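Local coordinates for Cys-Gly metallodipeptidase DUG1 (Saccharomyces cerevisiae, PDB 4G1P) that hydrolyses the dipeptide Cys-Gly as a homodimeric M20-family metallopeptidase and supplies the catalytic component of the glutathione-degrading DUG complex, at the interface of chains A and B. Numbering follows the deposited sequence. Chains: chain A/B, Cys-Gly metallodipeptidase DUG1.

Three patches of the two-fold homodimer interface are described, each with a twin in which the chains are exchanged. Contact 1 and contact 2 have C-alpha centres about 13 Å apart and are joined through A:Tyr220 and A:His322, as well as through strands 217-226, 318-325 and 340-349 of chain A. Contact 3 lies about 17 Å from contact 1 and 20 Å from contact 2 and consists of loops. The centre of contact 1 is about 11 Å from the catalytic A:Glu171, against 26 Å for contact 3, so the dimer probably braces the active site at contact 1, while contact 3 supports it farther out.

Contact 1: the interface of chains A and B. Residues chain A 218, 220, 320, 322, 346, 348, 420-421, 450; chain B 233-236, 238, 334-337.
The guanidinium of A:Arg348 is held between chains: the SG of A:Cys218 sits 3.8 Å above the centre of one face, and the CA of B:Gly235 covers the opposite face toward the rim. At the edge, NH2 points almost straight, in the guanidinium plane, at the OG hydroxyl of B:Ser234 (3.3 Å, 171° at H). A bend at chi2 (-70°) shapes the arginine chain, and water 1 links its NE to that hydroxyl. The side chains of A:His450 and B:His233 lie side by side, pointing the same way, ring planes inclined by about 30°, with CD2 of B:His233 over the face centre, 3.3 Å from ND1 of A:His450. ND1 of B:His233 receives the backbone N-H groups of B:Gly235 and B:Ile236, which should fix that ring. A:His322 turns its ring so that ND1 meets the B:Val336 carbonyl O at 2.8 Å in the ring plane, while NE2 pairs with the OG of A:Ser346 at 2.6 Å; both ring nitrogens are engaged. The carbonyl O of B:Lys334 lies over one face of this imidazole and also takes the phenol OH of A:Tyr220 at 2.8 Å, from above the carbonyl plane. The OH of A:Tyr220 accepts the backbone N-H of B:Lys334, with N at 2.9 Å. Loop 234-235 and segment 334-337 of chain B reach across strands 217-226, 318-325 and 340-349 of chain A toward the zinc ligand A:His450, at the edge of the partner's active site.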
# COMPACT_ATOMS: atom_id res chain seq x y z
N CYS A 218 9.96 -7.56 -20.52
CA CYS A 218 9.33 -6.77 -19.47
C CYS A 218 10.28 -5.70 -18.92
O CYS A 218 11.40 -5.99 -18.50
CB CYS A 218 8.81 -7.67 -18.34
SG CYS A 218 7.81 -6.79 -17.10
N TYR A 220 10.35 -2.88 -16.00
CA TYR A 220 9.60 -2.47 -14.82
C TYR A 220 10.13 -1.14 -14.30
O TYR A 220 11.32 -1.01 -14.00
CB TYR A 220 9.66 -3.55 -13.75
CG TYR A 220 8.51 -3.51 -12.77
CD1 TYR A 220 8.44 -2.53 -11.80
CD2 TYR A 220 7.50 -4.45 -12.83
CE1 TYR A 220 7.38 -2.48 -10.90
CE2 TYR A 220 6.45 -4.42 -11.94
CZ TYR A 220 6.39 -3.43 -10.98
OH TYR A 220 5.36 -3.39 -10.07
N SER A 320 1.04 -1.74 -17.88
CA SER A 320 0.18 -2.02 -16.74
C SER A 320 0.58 -1.16 -15.55
O SER A 320 1.76 -0.81 -15.36
CB SER A 320 0.26 -3.50 -16.36
OG SER A 320 -0.62 -4.28 -17.15
N HIS A 322 0.67 -0.96 -11.48
CA HIS A 322 0.64 -1.93 -10.39
C HIS A 322 0.24 -1.40 -9.02
O HIS A 322 -0.32 -2.14 -8.22
CB HIS A 322 1.99 -2.60 -10.30
CG HIS A 322 2.45 -3.16 -11.60
ND1 HIS A 322 1.80 -4.21 -12.22
CD2 HIS A 322 3.45 -2.79 -12.43
CE1 HIS A 322 2.41 -4.49 -13.35
NE2 HIS A 322 3.41 -3.64 -13.51
N SER A 346 4.82 -1.31 -15.50
CA SER A 346 5.71 -2.04 -16.40
C SER A 346 5.21 -2.08 -17.84
O SER A 346 4.00 -1.94 -18.12
CB SER A 346 5.96 -3.45 -15.87
OG SER A 346 4.74 -4.11 -15.66
N ARG A 348 5.33 -4.49 -21.30
CA ARG A 348 5.65 -5.75 -21.95
C ARG A 348 6.22 -5.45 -23.33
O ARG A 348 5.55 -4.86 -24.17
CB ARG A 348 4.41 -6.64 -22.06
CG ARG A 348 3.87 -7.10 -20.70
CD ARG A 348 4.78 -8.10 -20.01
NE ARG A 348 4.36 -8.32 -18.63
CZ ARG A 348 4.89 -9.23 -17.81
NH1 ARG A 348 5.85 -10.06 -18.22
NH2 ARG A 348 4.42 -9.32 -16.56
N GLY A 420 2.29 -14.02 -23.43
CA GLY A 420 2.19 -12.67 -22.91
C GLY A 420 3.18 -12.46 -21.78
O GLY A 420 3.69 -11.36 -21.57
N GLY A 421 3.46 -13.53 -21.05
CA GLY A 421 4.39 -13.47 -19.94
C GLY A 421 5.83 -13.42 -20.41
O GLY A 421 6.09 -13.34 -21.61
N HIS A 450 0.73 -15.61 -9.76
CA HIS A 450 0.83 -14.24 -9.26
C HIS A 450 -0.49 -13.76 -8.66
O HIS A 450 -0.70 -12.56 -8.48
CB HIS A 450 1.29 -13.28 -10.36
CG HIS A 450 2.67 -13.54 -10.85
ND1 HIS A 450 3.43 -12.59 -11.50
CD2 HIS A 450 3.44 -14.66 -10.80
CE1 HIS A 450 4.60 -13.10 -11.82
NE2 HIS A 450 4.63 -14.36 -11.42
N HIS B 233 -2.07 -11.91 -13.51
CA HIS B 233 -0.68 -11.82 -13.93
C HIS B 233 -0.62 -10.75 -15.01
O HIS B 233 -1.34 -10.83 -16.00
CB HIS B 233 -0.22 -13.18 -14.47
CG HIS B 233 1.22 -13.23 -14.83
ND1 HIS B 233 1.76 -12.50 -15.86
CD2 HIS B 233 2.25 -13.93 -14.29
CE1 HIS B 233 3.06 -12.74 -15.94
NE2 HIS B 233 3.38 -13.61 -15.00
N SER B 234 0.19 -9.72 -14.81
CA SER B 234 0.11 -8.58 -15.71
C SER B 234 0.68 -8.88 -17.09
O SER B 234 0.52 -8.06 -18.00
CB SER B 234 0.74 -7.32 -15.12
OG SER B 234 2.15 -7.35 -15.23
N GLY B 235 1.33 -10.03 -17.24
CA GLY B 235 1.93 -10.44 -18.50
C GLY B 235 0.99 -11.29 -19.32
O GLY B 235 0.83 -11.10 -20.51
N ILE B 236 0.33 -12.23 -18.66
CA ILE B 236 -0.61 -13.11 -19.31
C ILE B 236 -1.81 -12.34 -19.84
O ILE B 236 -2.35 -12.65 -20.90
CB ILE B 236 -1.10 -14.20 -18.35
CG1 ILE B 236 0.09 -15.03 -17.86
CG2 ILE B 236 -2.15 -15.06 -19.00
CD1 ILE B 236 -0.26 -16.07 -16.86
N GLY B 238 -1.94 -8.72 -19.85
CA GLY B 238 -1.61 -7.36 -20.22
C GLY B 238 -2.02 -6.99 -21.64
O GLY B 238 -1.69 -7.68 -22.58
N LYS B 334 6.22 -5.76 -8.60
CA LYS B 334 5.26 -6.86 -8.67
C LYS B 334 4.43 -6.73 -9.96
O LYS B 334 3.79 -5.71 -10.22
CB LYS B 334 4.37 -6.89 -7.43
CG LYS B 334 3.56 -8.18 -7.23
CD LYS B 334 2.61 -8.03 -6.05
CE LYS B 334 2.07 -9.35 -5.50
NZ LYS B 334 1.78 -9.26 -4.01
N THR B 335 4.47 -7.77 -10.77
CA THR B 335 3.82 -7.75 -12.07
C THR B 335 2.42 -8.29 -11.91
O THR B 335 2.16 -9.47 -12.19
CB THR B 335 4.55 -8.62 -13.08
OG1 THR B 335 5.00 -9.81 -12.45
CG2 THR B 335 5.74 -7.89 -13.65
N VAL B 336 1.53 -7.42 -11.47
CA VAL B 336 0.16 -7.82 -11.19
C VAL B 336 -0.84 -6.76 -11.65
O VAL B 336 -0.56 -5.56 -11.62
CB VAL B 336 -0.02 -8.10 -9.67
CG1 VAL B 336 0.32 -6.86 -8.85
CG2 VAL B 336 -1.42 -8.56 -9.38
N ILE B 337 -2.00 -7.21 -12.09
CA ILE B 337 -3.12 -6.33 -12.37
C ILE B 337 -4.09 -6.47 -11.21
O ILE B 337 -4.78 -7.49 -11.09
CB ILE B 337 -3.79 -6.74 -13.69
CG1 ILE B 337 -2.84 -6.49 -14.87
CG2 ILE B 337 -5.08 -5.98 -13.91
CD1 ILE B 337 -3.43 -6.85 -16.21
O HOH W 1 3.23 -5.99 -17.24
O HOH W 2 1.05 -5.42 -18.90

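Contact 2: the interface of chains A and B. Residues chain A 220, 322-326, 329, 344; chain B 245, 324, 327-330, 338.
Backbone meets backbone where the N-H of B:Phe328 donates to the carbonyl O of A:His322 at 2.9 Å (156° at H), lying in the carbonyl plane on a lone pair, as the loop of chain B passes along the end of strand 318-325 of chain A. With CG anti to the backbone N (chi1 166°), the B:Phe328 ring crosses both A:Lys344 and A:Tyr220 obliquely. One side of the ring, CD2 and CE2, does the touching: CE2 of B:Phe328 is 3.7 Å from NZ of A:Lys344, and both carbons approach the phenol OH of A:Tyr220. The A:Lys344 chain bends at chi2 and again at chi4 (59°), bringing NZ to the B:Ala330 carbonyl O at 3.1 Å, a hydrogen bond across the interface. NZ of A:Lys344 also makes a salt bridge of 2.8 Å to OE1 of A:Glu325, which offers its anti lone pair, and NZ binds water 3, which joins it to the carbonyls of B:Phe328 and B:Ala330. The extended A:Glu325 chain runs alongside the B:Ser329 and B:Ala330 carbonyls; its carboxylate probably steadies the lysine charge. At A:Gly323, CA is met by the CE methyl of B:Met245 and by CB of B:Ala327, each at 3.8 Å. The two copies of Ser329 face each other, with OG of A:Ser329 3.4 Å from OG of B:Ser329, a weak hydrogen bond. The patch helps hold the homodimer together close to its two-fold axis.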
# COMPACT_ATOMS: atom_id res chain seq x y z
N TYR A 220 10.35 -2.88 -16.00
CA TYR A 220 9.60 -2.47 -14.82
C TYR A 220 10.13 -1.14 -14.30
O TYR A 220 11.32 -1.01 -14.00
CB TYR A 220 9.66 -3.55 -13.75
CG TYR A 220 8.51 -3.51 -12.77
CD1 TYR A 220 8.44 -2.53 -11.80
CD2 TYR A 220 7.50 -4.45 -12.83
CE1 TYR A 220 7.38 -2.48 -10.90
CE2 TYR A 220 6.45 -4.42 -11.94
CZ TYR A 220 6.39 -3.43 -10.98
OH TYR A 220 5.36 -3.39 -10.07
N HIS A 322 0.67 -0.96 -11.48
CA HIS A 322 0.64 -1.93 -10.39
C HIS A 322 0.24 -1.40 -9.02
O HIS A 322 -0.32 -2.14 -8.22
CB HIS A 322 1.99 -2.60 -10.30
CG HIS A 322 2.45 -3.16 -11.60
ND1 HIS A 322 1.80 -4.21 -12.22
CD2 HIS A 322 3.45 -2.79 -12.43
CE1 HIS A 322 2.41 -4.49 -13.35
NE2 HIS A 322 3.41 -3.64 -13.51
N GLY A 323 0.54 -0.15 -8.74
CA GLY A 323 0.27 0.36 -7.41
C GLY A 323 1.25 1.43 -7.00
O GLY A 323 2.21 1.75 -7.72
N VAL A 324 1.02 1.98 -5.81
CA VAL A 324 1.82 3.07 -5.29
C VAL A 324 2.51 2.66 -4.01
O VAL A 324 1.87 2.08 -3.12
CB VAL A 324 0.96 4.32 -5.02
CG1 VAL A 324 1.82 5.44 -4.52
CG2 VAL A 324 0.24 4.75 -6.25
N GLU A 325 3.80 2.93 -3.92
CA GLU A 325 4.55 2.73 -2.69
C GLU A 325 4.79 4.07 -1.95
O GLU A 325 5.16 5.06 -2.57
CB GLU A 325 5.89 2.07 -3.02
CG GLU A 325 6.86 1.93 -1.85
CD GLU A 325 8.27 1.56 -2.31
OE1 GLU A 325 8.40 1.03 -3.43
OE2 GLU A 325 9.24 1.81 -1.56
N GLY A 326 4.57 4.08 -0.64
CA GLY A 326 4.93 5.24 0.17
C GLY A 326 3.75 6.09 0.61
O GLY A 326 3.92 7.12 1.27
N SER A 329 -2.25 2.80 2.27
CA SER A 329 -2.78 1.67 1.50
C SER A 329 -3.56 0.66 2.34
O SER A 329 -4.02 -0.35 1.81
CB SER A 329 -1.65 0.97 0.76
OG SER A 329 -0.67 0.52 1.68
N LYS A 344 4.33 2.47 -9.52
CA LYS A 344 4.83 1.24 -10.14
C LYS A 344 4.10 0.93 -11.46
O LYS A 344 2.87 0.87 -11.51
CB LYS A 344 4.69 0.07 -9.17
CG LYS A 344 5.33 0.32 -7.80
CD LYS A 344 6.83 0.47 -7.91
CE LYS A 344 7.48 0.77 -6.59
NZ LYS A 344 7.22 -0.27 -5.59
N MET B 245 -6.68 -0.20 -11.95
CA MET B 245 -5.65 0.80 -11.65
C MET B 245 -5.54 1.90 -12.71
O MET B 245 -5.25 3.06 -12.38
CB MET B 245 -4.29 0.15 -11.40
CG MET B 245 -4.07 -0.27 -9.95
SD MET B 245 -4.26 1.05 -8.71
CE MET B 245 -2.77 2.00 -9.00
N VAL B 324 -3.67 4.44 -2.35
CA VAL B 324 -4.51 3.43 -2.96
C VAL B 324 -4.50 2.16 -2.12
O VAL B 324 -3.43 1.71 -1.69
CB VAL B 324 -4.01 3.08 -4.38
CG1 VAL B 324 -4.92 2.06 -5.00
CG2 VAL B 324 -3.98 4.30 -5.23
N ALA B 327 -3.82 -2.58 -4.16
CA ALA B 327 -2.83 -2.76 -5.21
C ALA B 327 -1.49 -3.15 -4.63
O ALA B 327 -1.41 -3.68 -3.51
CB ALA B 327 -2.71 -1.50 -6.05
N PHE B 328 -0.43 -2.88 -5.37
CA PHE B 328 0.90 -3.29 -4.92
C PHE B 328 1.65 -2.10 -4.33
O PHE B 328 1.93 -1.12 -5.03
CB PHE B 328 1.68 -3.94 -6.06
CG PHE B 328 3.13 -4.07 -5.78
CD1 PHE B 328 3.58 -4.95 -4.80
CD2 PHE B 328 4.06 -3.32 -6.49
CE1 PHE B 328 4.96 -5.08 -4.54
CE2 PHE B 328 5.44 -3.44 -6.23
CZ PHE B 328 5.88 -4.32 -5.26
N SER B 329 2.00 -2.19 -3.05
CA SER B 329 2.51 -1.02 -2.34
C SER B 329 3.81 -1.26 -1.57
O SER B 329 4.31 -0.36 -0.90
CB SER B 329 1.44 -0.48 -1.38
OG SER B 329 1.07 -1.48 -0.46
N ALA B 330 4.35 -2.48 -1.68
CA ALA B 330 5.62 -2.80 -1.02
C ALA B 330 6.75 -2.34 -1.92
O ALA B 330 6.51 -1.86 -3.02
CB ALA B 330 5.73 -4.27 -0.76
N PRO B 338 -4.13 -5.47 -10.32
CA PRO B 338 -5.04 -5.55 -9.16
C PRO B 338 -6.49 -5.66 -9.58
O PRO B 338 -6.89 -5.04 -10.56
CB PRO B 338 -4.79 -4.23 -8.42
CG PRO B 338 -3.35 -3.85 -8.83
CD PRO B 338 -3.24 -4.29 -10.26
O HOH W 3 4.77 -0.49 -4.69
O HOH W 4 4.18 1.74 0.61

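Contact 3: the interface of chains A and B. Residues chain A 298-301; chain B 227-228, 376-377.
A:Thr300 sends one branch of its side chain to chain B and the other back to its own chain. CA of A:Thr300 is 3.8 Å from the CB of B:Pro376, and CB of A:Thr300 lies 3.9 Å from CG of B:Pro376. There the chain forks. The methyl CG2, anti to the carbonyl carbon, also faces chain B: CG2 of A:Thr300 is 3.7 Å from the carbonyl O of B:Pro376 and 3.8 Å from the amide OD1 of B:Asn377, whose side chain it crosses at about a right angle. The hydroxyl OG1 of A:Thr300 takes the crowded position between the backbone N and the carbonyl carbon (chi1 53°), donating to the OG of A:Ser298 at 2.6 Å. This bond ties A:Thr300 to A:Ser298 two residues back in the loop and should limit rotation of both hydroxyls. A:Ser298 meets the second loop of chain B, its CB 3.4 Å from the carbonyl O of B:Gly227 and its OG close to the CA of B:Pro228. No hydrogen bond crosses here; methyl and backbone pack on the proline ring by van der Waals contact. The patch is made wholly of loops: residues 298-301 follow helix 289-296 in chain A, while in chain B residues 227-228 follow strand 217-226 and residues 376-377 lead into strand 378-387.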
# COMPACT_ATOMS: atom_id res chain seq x y z
N SER A 298 -14.72 -12.30 -15.17
CA SER A 298 -15.57 -11.18 -15.52
C SER A 298 -15.71 -11.03 -17.04
O SER A 298 -15.14 -11.80 -17.81
CB SER A 298 -14.97 -9.90 -14.94
OG SER A 298 -13.94 -9.40 -15.77
N LYS A 299 -16.48 -10.03 -17.46
CA LYS A 299 -16.59 -9.65 -18.88
C LYS A 299 -15.84 -8.35 -19.16
O LYS A 299 -16.45 -7.37 -19.57
CB LYS A 299 -18.05 -9.43 -19.26
CG LYS A 299 -18.74 -10.58 -19.95
CD LYS A 299 -18.89 -11.78 -19.05
CE LYS A 299 -19.99 -12.69 -19.56
NZ LYS A 299 -21.34 -12.08 -19.35
N THR A 300 -14.53 -8.32 -18.95
CA THR A 300 -13.82 -7.05 -19.06
C THR A 300 -12.68 -7.06 -20.06
O THR A 300 -11.70 -6.32 -19.92
CB THR A 300 -13.30 -6.58 -17.68
OG1 THR A 300 -12.53 -7.62 -17.07
CG2 THR A 300 -14.47 -6.22 -16.78
N SER A 301 -12.81 -7.89 -21.09
CA SER A 301 -11.82 -7.92 -22.15
C SER A 301 -11.77 -6.60 -22.87
O SER A 301 -12.73 -5.85 -22.85
CB SER A 301 -12.18 -8.99 -23.16
OG SER A 301 -11.36 -8.86 -24.31
N GLY B 227 -12.80 -5.02 -11.39
CA GLY B 227 -12.81 -5.64 -12.72
C GLY B 227 -12.87 -7.16 -12.68
O GLY B 227 -13.95 -7.73 -12.56
N PRO B 228 -11.71 -7.82 -12.78
CA PRO B 228 -11.62 -9.28 -12.67
C PRO B 228 -11.97 -9.73 -11.27
O PRO B 228 -12.06 -8.90 -10.35
CB PRO B 228 -10.14 -9.56 -12.92
CG PRO B 228 -9.46 -8.32 -12.42
CD PRO B 228 -10.38 -7.20 -12.84
N PRO B 376 -15.09 -1.31 -19.20
CA PRO B 376 -15.97 -2.39 -18.77
C PRO B 376 -15.98 -2.57 -17.26
O PRO B 376 -16.75 -3.37 -16.76
CB PRO B 376 -15.35 -3.62 -19.43
CG PRO B 376 -13.93 -3.27 -19.60
CD PRO B 376 -13.86 -1.80 -19.84
N ASN B 377 -15.13 -1.85 -16.54
CA ASN B 377 -15.01 -2.04 -15.10
C ASN B 377 -16.21 -1.48 -14.31
O ASN B 377 -17.00 -0.70 -14.85
CB ASN B 377 -13.68 -1.45 -14.60
CG ASN B 377 -12.46 -2.28 -15.03
OD1 ASN B 377 -12.50 -3.50 -15.02
ND2 ASN B 377 -11.38 -1.60 -15.42